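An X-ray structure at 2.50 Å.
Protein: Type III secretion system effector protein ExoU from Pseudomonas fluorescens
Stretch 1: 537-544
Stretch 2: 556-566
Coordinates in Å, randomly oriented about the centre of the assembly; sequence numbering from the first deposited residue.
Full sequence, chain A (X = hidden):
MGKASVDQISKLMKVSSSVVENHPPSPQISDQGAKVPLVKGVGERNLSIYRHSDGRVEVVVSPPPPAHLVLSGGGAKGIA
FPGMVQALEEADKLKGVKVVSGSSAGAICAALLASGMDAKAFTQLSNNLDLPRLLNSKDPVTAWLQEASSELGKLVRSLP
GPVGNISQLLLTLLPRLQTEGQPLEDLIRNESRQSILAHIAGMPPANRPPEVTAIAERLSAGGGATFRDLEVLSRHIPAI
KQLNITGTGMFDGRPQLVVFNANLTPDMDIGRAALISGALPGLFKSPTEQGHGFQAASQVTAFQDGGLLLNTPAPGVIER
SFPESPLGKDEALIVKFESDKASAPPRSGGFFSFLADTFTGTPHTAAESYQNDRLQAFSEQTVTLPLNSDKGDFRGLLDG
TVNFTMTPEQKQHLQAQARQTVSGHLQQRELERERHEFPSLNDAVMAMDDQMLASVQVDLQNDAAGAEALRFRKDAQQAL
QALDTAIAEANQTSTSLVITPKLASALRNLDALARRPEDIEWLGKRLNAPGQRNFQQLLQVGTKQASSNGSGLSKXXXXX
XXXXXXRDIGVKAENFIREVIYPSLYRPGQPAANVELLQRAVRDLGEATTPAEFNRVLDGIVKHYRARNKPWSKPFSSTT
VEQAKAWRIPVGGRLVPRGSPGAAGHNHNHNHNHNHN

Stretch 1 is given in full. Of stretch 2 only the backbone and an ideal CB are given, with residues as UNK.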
# COMPACT_ATOMS: atom_id res chain seq x y z
N GLN A 537 6.07 -14.15 -16.17
CA GLN A 537 5.43 -13.37 -17.26
C GLN A 537 5.00 -14.30 -18.39
O GLN A 537 3.92 -14.12 -18.97
CB GLN A 537 6.36 -12.37 -17.92
CG GLN A 537 7.04 -11.35 -17.07
CD GLN A 537 7.99 -10.50 -17.91
OE1 GLN A 537 9.18 -10.38 -17.60
NE2 GLN A 537 7.47 -9.95 -19.01
N LEU A 538 5.88 -15.24 -18.73
CA LEU A 538 5.58 -16.16 -19.81
C LEU A 538 4.38 -16.99 -19.42
O LEU A 538 3.50 -17.21 -20.25
CB LEU A 538 6.77 -17.05 -20.14
CG LEU A 538 6.42 -18.07 -21.22
CD1 LEU A 538 6.02 -17.44 -22.54
CD2 LEU A 538 7.56 -19.04 -21.40
N LEU A 539 4.31 -17.43 -18.16
CA LEU A 539 3.12 -18.20 -17.72
C LEU A 539 1.84 -17.40 -17.85
O LEU A 539 0.80 -17.95 -18.19
CB LEU A 539 3.26 -18.74 -16.32
CG LEU A 539 4.25 -19.89 -16.20
CD1 LEU A 539 4.38 -20.32 -14.76
CD2 LEU A 539 3.83 -21.04 -17.06
N GLN A 540 1.90 -16.10 -17.59
CA GLN A 540 0.69 -15.26 -17.76
C GLN A 540 0.25 -15.25 -19.21
O GLN A 540 -0.92 -15.48 -19.51
CB GLN A 540 0.91 -13.83 -17.27
CG GLN A 540 1.22 -13.72 -15.77
CD GLN A 540 0.22 -14.49 -14.90
OE1 GLN A 540 -0.99 -14.52 -15.19
NE2 GLN A 540 0.72 -15.15 -13.86
N VAL A 541 1.20 -15.02 -20.12
CA VAL A 541 0.91 -15.02 -21.54
C VAL A 541 0.29 -16.35 -21.91
O VAL A 541 -0.69 -16.41 -22.63
CB VAL A 541 2.19 -14.87 -22.40
CG1 VAL A 541 1.84 -15.08 -23.87
CG2 VAL A 541 2.85 -13.52 -22.18
N GLY A 542 0.88 -17.43 -21.43
CA GLY A 542 0.38 -18.77 -21.71
C GLY A 542 -1.07 -18.90 -21.30
O GLY A 542 -1.87 -19.43 -22.06
N THR A 543 -1.40 -18.36 -20.12
CA THR A 543 -2.76 -18.45 -19.58
C THR A 543 -3.86 -17.95 -20.54
O THR A 543 -5.02 -18.34 -20.39
CB THR A 543 -2.88 -17.73 -18.23
OG1 THR A 543 -1.88 -18.24 -17.33
CG2 THR A 543 -4.25 -17.98 -17.61
N LYS A 544 -3.51 -17.14 -21.54
CA LYS A 544 -4.47 -16.69 -22.57
C LYS A 544 -4.88 -17.75 -23.61
O LYS A 544 -6.07 -18.07 -23.72
CB LYS A 544 -3.96 -15.45 -23.29
CG LYS A 544 -4.37 -14.14 -22.62
CD LYS A 544 -3.89 -14.01 -21.19
CE LYS A 544 -4.36 -12.67 -20.63
NZ LYS A 544 -3.93 -12.39 -19.24
N UNK A 556 5.24 -27.90 -23.49
CA UNK A 556 5.77 -27.62 -22.16
C UNK A 556 5.02 -26.45 -21.55
O UNK A 556 4.78 -26.44 -20.35
CB UNK A 556 7.27 -27.33 -22.22
N UNK A 557 4.65 -25.48 -22.37
CA UNK A 557 3.97 -24.32 -21.86
C UNK A 557 2.57 -24.66 -21.38
O UNK A 557 2.18 -24.30 -20.29
CB UNK A 557 3.91 -23.23 -22.93
N UNK A 558 1.82 -25.36 -22.20
CA UNK A 558 0.48 -25.78 -21.83
C UNK A 558 0.53 -26.49 -20.48
O UNK A 558 -0.35 -26.34 -19.64
CB UNK A 558 -0.12 -26.69 -22.90
N UNK A 559 1.57 -27.31 -20.31
CA UNK A 559 1.72 -28.12 -19.12
C UNK A 559 2.03 -27.27 -17.92
O UNK A 559 1.47 -27.50 -16.83
CB UNK A 559 2.81 -29.17 -19.32
N UNK A 560 2.92 -26.31 -18.12
CA UNK A 560 3.36 -25.44 -17.06
C UNK A 560 2.21 -24.56 -16.63
O UNK A 560 2.06 -24.28 -15.45
CB UNK A 560 4.56 -24.60 -17.50
N UNK A 561 1.34 -24.20 -17.58
CA UNK A 561 0.17 -23.37 -17.32
C UNK A 561 -0.84 -24.13 -16.47
O UNK A 561 -1.42 -23.55 -15.55
CB UNK A 561 -0.47 -22.92 -18.63
N UNK A 562 -1.07 -25.40 -16.81
CA UNK A 562 -1.94 -26.26 -16.01
C UNK A 562 -1.32 -26.46 -14.58
O UNK A 562 -2.03 -26.49 -13.59
CB UNK A 562 -2.14 -27.60 -16.71
N UNK A 563 -0.01 -26.58 -14.51
CA UNK A 563 0.67 -26.69 -13.21
C UNK A 563 0.51 -25.39 -12.39
O UNK A 563 0.34 -25.43 -11.18
CB UNK A 563 2.15 -27.00 -13.42
N UNK A 564 0.53 -24.25 -13.07
CA UNK A 564 0.39 -22.99 -12.41
C UNK A 564 -0.97 -22.87 -11.77
O UNK A 564 -1.09 -22.41 -10.63
CB UNK A 564 0.63 -21.84 -13.39
N UNK A 565 -2.01 -23.25 -12.53
CA UNK A 565 -3.37 -23.17 -12.08
C UNK A 565 -3.60 -24.16 -10.93
O UNK A 565 -4.25 -23.85 -9.94
CB UNK A 565 -4.33 -23.44 -13.24
N UNK A 566 -2.97 -25.32 -11.01
CA UNK A 566 -3.02 -26.29 -9.93
C UNK A 566 -2.46 -25.69 -8.62
O UNK A 566 -3.06 -25.84 -7.58
CB UNK A 566 -2.24 -27.55 -10.32

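Stretch 2 is a helix whose axis crosses that of stretch 1 nearly at right angles, at 97° and 9.2 Å at closest approach. Contact is therefore local, centred on Leu 539, with 425 Å² buried in all.

Position 556 lies out of reach, so stretch 1 sets no preference; the residue is Val 556. Position 557 points toward stretch 1, yet nothing of stretch 1 lies within 5.5 Å of its ideal CB. Ahead are Leu 538, Leu 539 and the bare backbone of Gly 542, an apolar surface that asks for a long side chain such as leucine, isoleucine or methionine. Leu 557 fills it: CD1 of Leu 557 lies 4.1 Å from CG of Leu 538 and 4.1 Å from CD2 of Leu 539, while CD2 of Leu 557 comes 4.0 Å from CA of Gly 542.

Position 558 points away and 559 is out of reach, so many helix-compatible residues would do; they are Thr 558 and Ser 559.

At 560 CA-to-CB points toward stretch 1, and the ideal CB is already 3.7 Å from CD2 of Leu 539. With the CB in contact, alanine or serine would suit without more reach; a larger side chain would have to turn off this leucine. Ala 560 has its CB 3.6 Å from CD2 of Leu 539.

Position 561 points sideways, at the level of the closest CA pair, 6.0 Å between CA of Leu 539 and CA of 561. Its ideal CB is 4.9 Å from C of Gly 542, so a compact apolar side chain such as valine suits. Val 561 places CG2 3.8 Å from C of Gly 542. The glycine matters here: an ideal CB on Gly 542 would stand 2.8 Å from CG2 of Val 561, a clash.

Positions 562 and 563 are out of reach and unconstrained by stretch 1; they hold Ala 562 and Glu 563.

Position 564 points toward stretch 1, with its ideal CB 4.3 Å from CD1 of Leu 539. Leucine could pack on Leu 539; a longer methionine could run on past it toward Thr 543. Met 564 puts SD 3.8 Å from CB of Leu 539 and CE 3.2 Å from OG1 of Thr 543, a hydroxyl already donating to O of Leu 539 at 2.8 Å. With 557, 560 and 561, it completes the hole that receives Leu 539 as a knob.

Position 565 points sideways, with nothing of stretch 1 within 5.5 Å of its ideal CB; a long chain, whether glutamine, lysine, glutamate or methionine, could extend to the methyl of Thr 543. Gln 565 does, its NE2 lying 3.4 Å from CG2 of Thr 543, without a hydrogen bond across. Position 566 is out of reach; Lys 566 occupies it.

Stretch 2 556-566: VLTSAVAEMQK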
# COMPACT_ATOMS: atom_id res chain seq x y z
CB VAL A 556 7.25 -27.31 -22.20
CG1 VAL A 556 7.72 -26.75 -20.88
CG2 VAL A 556 8.02 -28.56 -22.51
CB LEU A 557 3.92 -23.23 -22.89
CG LEU A 557 3.30 -21.90 -22.40
CD1 LEU A 557 4.00 -21.38 -21.17
CD2 LEU A 557 3.33 -20.87 -23.51
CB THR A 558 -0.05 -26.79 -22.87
OG1 THR A 558 -0.03 -26.15 -24.14
CG2 THR A 558 -1.44 -27.26 -22.56
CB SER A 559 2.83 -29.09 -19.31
OG SER A 559 2.85 -30.06 -18.31
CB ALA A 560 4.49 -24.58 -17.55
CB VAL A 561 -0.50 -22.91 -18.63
CG1 VAL A 561 -1.92 -22.39 -18.44
CG2 VAL A 561 0.36 -21.84 -19.27
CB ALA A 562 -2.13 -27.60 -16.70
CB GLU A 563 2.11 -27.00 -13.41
CG GLU A 563 2.94 -27.13 -12.16
CD GLU A 563 2.51 -28.20 -11.19
OE1 GLU A 563 2.83 -28.01 -9.99
OE2 GLU A 563 1.89 -29.19 -11.59
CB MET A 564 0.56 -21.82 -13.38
CG MET A 564 0.60 -20.47 -12.69
SD MET A 564 0.45 -19.06 -13.82
CE MET A 564 -1.14 -19.50 -14.53
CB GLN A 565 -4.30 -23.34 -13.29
CG GLN A 565 -4.26 -22.09 -14.19
CD GLN A 565 -4.84 -22.23 -15.62
OE1 GLN A 565 -5.08 -23.33 -16.13
NE2 GLN A 565 -5.01 -21.07 -16.29
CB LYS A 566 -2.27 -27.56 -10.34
CG LYS A 566 -2.18 -28.68 -9.31
CD LYS A 566 -1.64 -29.94 -9.98
CE LYS A 566 -1.37 -31.07 -8.99
NZ LYS A 566 -0.31 -30.69 -8.03
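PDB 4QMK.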